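PDB 1ZJ8: sulfite reductase [ferredoxin] from Mycobacterium tuberculosis, which catalyses the six-electron reduction of sulfite to hydrogen sulfide, using siroheme and a [4Fe-4S] cluster to pass on electrons supplied by ferredoxin. Local coordinates for residues V179-P183 with I223-V229; V355-P359 with G413-P418. All coordinates share one frame; numbering follows the deposited sequence.

Contact 1. Residues V179-P183 with I223-V229; sequences VLGSP and ISGLQDV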
# COMPACT_ATOMS: atom_id res chain seq x y z
N VAL A 179 8.18 -0.31 5.68
CA VAL A 179 9.15 -0.42 4.62
C VAL A 179 8.77 -1.63 3.77
O VAL A 179 8.69 -2.75 4.29
CB VAL A 179 10.56 -0.68 5.18
CG1 VAL A 179 11.59 -0.70 4.03
CG2 VAL A 179 10.93 0.35 6.26
N LEU A 180 8.56 -1.42 2.47
CA LEU A 180 8.21 -2.53 1.58
C LEU A 180 9.44 -3.40 1.26
O LEU A 180 10.58 -2.91 1.24
CB LEU A 180 7.53 -2.01 0.31
CG LEU A 180 6.36 -1.01 0.44
CD1 LEU A 180 5.77 -0.67 -0.94
CD2 LEU A 180 5.28 -1.54 1.35
N GLY A 181 9.20 -4.69 1.03
CA GLY A 181 10.25 -5.61 0.58
C GLY A 181 9.75 -6.65 -0.42
O GLY A 181 8.56 -6.97 -0.45
N SER A 182 10.66 -7.18 -1.24
CA SER A 182 10.33 -8.30 -2.12
C SER A 182 9.77 -9.45 -1.30
O SER A 182 10.43 -9.93 -0.35
CB SER A 182 11.55 -8.81 -2.87
OG SER A 182 11.29 -10.10 -3.41
N PRO A 183 8.56 -9.90 -1.65
CA PRO A 183 8.00 -11.12 -1.10
C PRO A 183 8.86 -12.34 -1.27
O PRO A 183 8.55 -13.37 -0.68
CB PRO A 183 6.72 -11.32 -1.94
CG PRO A 183 6.35 -10.01 -2.39
CD PRO A 183 7.64 -9.26 -2.59
N ILE A 223 12.19 -1.14 -0.45
CA ILE A 223 13.54 -1.69 -0.65
C ILE A 223 13.51 -3.15 -1.18
O ILE A 223 13.03 -4.03 -0.47
CB ILE A 223 14.34 -1.65 0.66
CG1 ILE A 223 14.56 -0.20 1.10
CG2 ILE A 223 15.69 -2.34 0.49
CD1 ILE A 223 15.18 -0.07 2.45
N SER A 224 14.06 -3.39 -2.38
CA SER A 224 14.04 -4.74 -2.98
C SER A 224 15.09 -4.93 -4.09
O SER A 224 15.40 -4.01 -4.83
CB SER A 224 12.63 -5.04 -3.54
OG SER A 224 12.57 -6.26 -4.28
N GLY A 225 15.61 -6.15 -4.20
CA GLY A 225 16.45 -6.55 -5.33
C GLY A 225 15.67 -7.04 -6.54
O GLY A 225 16.25 -7.65 -7.45
N LEU A 226 14.35 -6.83 -6.53
CA LEU A 226 13.47 -6.93 -7.72
C LEU A 226 12.63 -5.66 -7.80
O LEU A 226 12.47 -4.97 -6.81
CB LEU A 226 12.50 -8.13 -7.62
CG LEU A 226 13.03 -9.55 -7.76
CD1 LEU A 226 11.90 -10.56 -7.52
CD2 LEU A 226 13.65 -9.75 -9.13
N GLN A 227 12.06 -5.37 -8.96
CA GLN A 227 11.06 -4.29 -9.07
C GLN A 227 9.66 -4.86 -8.83
O GLN A 227 8.86 -4.90 -9.75
CB GLN A 227 11.11 -3.62 -10.46
CG GLN A 227 12.43 -2.92 -10.85
CD GLN A 227 12.53 -2.73 -12.38
OE1 GLN A 227 11.71 -2.02 -12.97
NE2 GLN A 227 13.51 -3.36 -13.01
N ASP A 228 9.40 -5.33 -7.60
CA ASP A 228 8.08 -5.89 -7.21
C ASP A 228 7.43 -5.12 -6.07
O ASP A 228 6.57 -5.65 -5.37
CB ASP A 228 8.22 -7.38 -6.84
CG ASP A 228 9.22 -7.62 -5.73
OD1 ASP A 228 9.62 -6.66 -5.04
OD2 ASP A 228 9.64 -8.79 -5.57
N VAL A 229 7.83 -3.86 -5.90
CA VAL A 229 7.41 -3.03 -4.76
C VAL A 229 6.94 -1.62 -5.17
O VAL A 229 7.04 -0.66 -4.41
CB VAL A 229 8.57 -2.91 -3.70
CG1 VAL A 229 8.90 -4.27 -3.09
CG2 VAL A 229 9.82 -2.28 -4.31
O HOH W 1 13.12 -6.55 -0.15

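Contact 2. Residues V355-P359 with G413-P418; sequences VGVAP and GLQSRP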
# COMPACT_ATOMS: atom_id res chain seq x y z
N VAL A 355 4.77 -20.42 -3.33
CA VAL A 355 3.42 -20.49 -3.87
C VAL A 355 2.70 -19.18 -3.52
O VAL A 355 2.55 -18.87 -2.35
CB VAL A 355 2.67 -21.69 -3.24
CG1 VAL A 355 1.20 -21.74 -3.64
CG2 VAL A 355 3.38 -22.98 -3.60
N GLY A 356 2.29 -18.42 -4.52
CA GLY A 356 1.54 -17.17 -4.27
C GLY A 356 0.04 -17.37 -4.51
O GLY A 356 -0.36 -18.00 -5.49
N VAL A 357 -0.78 -16.83 -3.62
CA VAL A 357 -2.22 -17.00 -3.74
C VAL A 357 -2.90 -15.66 -3.79
O VAL A 357 -2.41 -14.67 -3.26
CB VAL A 357 -2.85 -17.78 -2.58
CG1 VAL A 357 -2.54 -19.24 -2.71
CG2 VAL A 357 -2.40 -17.25 -1.23
N ALA A 358 -4.06 -15.65 -4.43
CA ALA A 358 -4.77 -14.41 -4.73
C ALA A 358 -6.14 -14.45 -4.09
O ALA A 358 -7.04 -15.11 -4.60
CB ALA A 358 -4.93 -14.21 -6.25
N PRO A 359 -6.31 -13.72 -2.99
CA PRO A 359 -7.64 -13.50 -2.50
C PRO A 359 -8.31 -12.48 -3.42
O PRO A 359 -7.80 -12.21 -4.51
CB PRO A 359 -7.42 -12.98 -1.08
CG PRO A 359 -5.97 -12.57 -1.00
CD PRO A 359 -5.27 -13.03 -2.20
N GLY A 413 -10.39 -20.60 -0.50
CA GLY A 413 -10.62 -19.51 -1.48
C GLY A 413 -9.38 -18.70 -1.81
O GLY A 413 -9.48 -17.57 -2.30
N LEU A 414 -8.21 -19.26 -1.55
CA LEU A 414 -6.94 -18.61 -1.90
C LEU A 414 -6.29 -19.35 -3.07
O LEU A 414 -5.61 -20.36 -2.89
CB LEU A 414 -6.02 -18.57 -0.68
CG LEU A 414 -6.53 -17.73 0.49
CD1 LEU A 414 -5.74 -18.01 1.77
CD2 LEU A 414 -6.45 -16.26 0.13
N GLN A 415 -6.50 -18.81 -4.27
CA GLN A 415 -6.16 -19.52 -5.52
C GLN A 415 -4.77 -19.19 -5.94
O GLN A 415 -4.41 -18.02 -5.97
CB GLN A 415 -7.14 -19.12 -6.63
CG GLN A 415 -8.60 -19.18 -6.18
CD GLN A 415 -9.61 -18.94 -7.30
OE1 GLN A 415 -9.30 -18.37 -8.36
NE2 GLN A 415 -10.85 -19.36 -7.05
N SER A 416 -3.98 -20.21 -6.24
CA SER A 416 -2.67 -20.03 -6.85
C SER A 416 -2.75 -19.95 -8.37
O SER A 416 -1.80 -19.52 -9.05
CB SER A 416 -1.76 -21.16 -6.42
OG SER A 416 -2.42 -22.38 -6.57
N ARG A 417 -3.90 -20.36 -8.90
CA ARG A 417 -4.21 -20.21 -10.33
C ARG A 417 -5.52 -19.44 -10.49
O ARG A 417 -6.54 -20.00 -10.88
CB ARG A 417 -4.35 -21.57 -11.00
CG ARG A 417 -3.08 -22.42 -11.08
CD ARG A 417 -3.49 -23.81 -11.54
NE ARG A 417 -2.46 -24.85 -11.53
CZ ARG A 417 -2.72 -26.13 -11.87
NH1 ARG A 417 -3.95 -26.49 -12.24
NH2 ARG A 417 -1.76 -27.06 -11.85
N PRO A 418 -5.48 -18.15 -10.19
CA PRO A 418 -6.71 -17.39 -10.35
C PRO A 418 -6.93 -16.97 -11.78
O PRO A 418 -6.01 -17.00 -12.59
CB PRO A 418 -6.46 -16.15 -9.49
CG PRO A 418 -4.98 -15.95 -9.60
CD PRO A 418 -4.37 -17.32 -9.70
O HOH W 2 -9.68 -15.48 -3.94

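Contact 1. Residues V179-P183 with I223-V229
Ser-182 and Asp-228 meet where two parallel strands have run out. Ser-182 OG donates to the syn lone pair of Asp-228 OD2 at 3.0 Å; with OG anti to the backbone N (chi1 163°), the hydroxyl is turned toward the carboxylate. Each partner is also held from elsewhere: the same hydroxyl accepts the N-H of Leu-184, and OD2 bonds to His-342 NE2, so serine, able to donate and accept at once, suits this place. If the histidine is protonated, it would probably steady the carboxylate's charge. Beside them, Val-229 CG1 presses on the backbone of Gly-181, 3.7 Å from its C, and the CB atoms of Leu-180 and Val-229 lie 4.2 Å apart.

Toward the strands the direct polar link is a single main-chain bond, Ile-223 N reaching Leu-180 O at 2.9 Å, nearly straight (164°) but from above the carbonyl plane. The next link runs through a water, accepting from Ser-182 N (2.8 Å) and donating to Ile-223 O.

Helix 196-206 links the parallel neighbours 176-181 and 219-224 in a beta-alpha-beta unit. Val-179 CG1 touches Ile-223 CD1 (4.0 Å), and both side chains pack on Ile-199 of the helix; strand 236-243 lies beyond 219-224.

Contact 2. Residues V355-P359 with G413-P418
Ala-358 N and Gln-415 O form the one direct hydrogen bond between the residue just after strand 353-357 and the loop following helix 399-411. The bond is 2.8 Å long and bent to 146° at the hydrogen, its donor tilted from the carbonyl plane. Weaker CA-H...O contacts flank it: Val-357 CA approaches Gln-415 O at 3.3 Å, and Ser-416 CA lies 3.4 Å from Gly-356 O. A water makes the remaining polar link, donating to Ala-358 O and to Gly-413 O. Gly-413 ends the helix in a Schellman motif, and its positive phi (82°) is easily reached without a side chain.

Apolar contacts do the rest. Val-357 lays its CB against Leu-414 CB at 3.8 Å. With CG1 anti to its carbonyl carbon (chi1 -75°), that methyl lies against Leu-414 O, and the beta-branched side chain also touches Leu-409 of helix 399-411. Leu-414 CD2 lies over the face of the Pro-359 ring, 3.6 Å from its CB. Ala-358, with only a methyl to place, meets Pro-418 CG (3.8 Å). Branched Leu-414 also touches Ile-368 and Val-372 of helix 366-379.

The contact thus depends on apolar packing and on polar main-chain atoms, with no charge pair across it.

In the fold
Contacts 1 and 2 lie 20 Å apart between centres and do not touch, their nearest atoms being about 8 Å apart. Contact 1 lies in the mixed sheet containing 176-181 and 219-224; contact 2 joins the antiparallel sheet of 353-357 to the loop 413-418, and the chain finishes one before opening the other. The regions are nonetheless tied: Arg-385, in the same sheet as strand 353-357, bonds weakly to Pro-183 O, and His-342 beside Asp-228 lies just ahead of strand 344-347, the sheet neighbour of 353-357. Neither contact lies at an annotated site; contact 1 is nearer the siroheme, the side chain of Leu-180 being about 6 Å from it and that of Pro-359 about 11 Å.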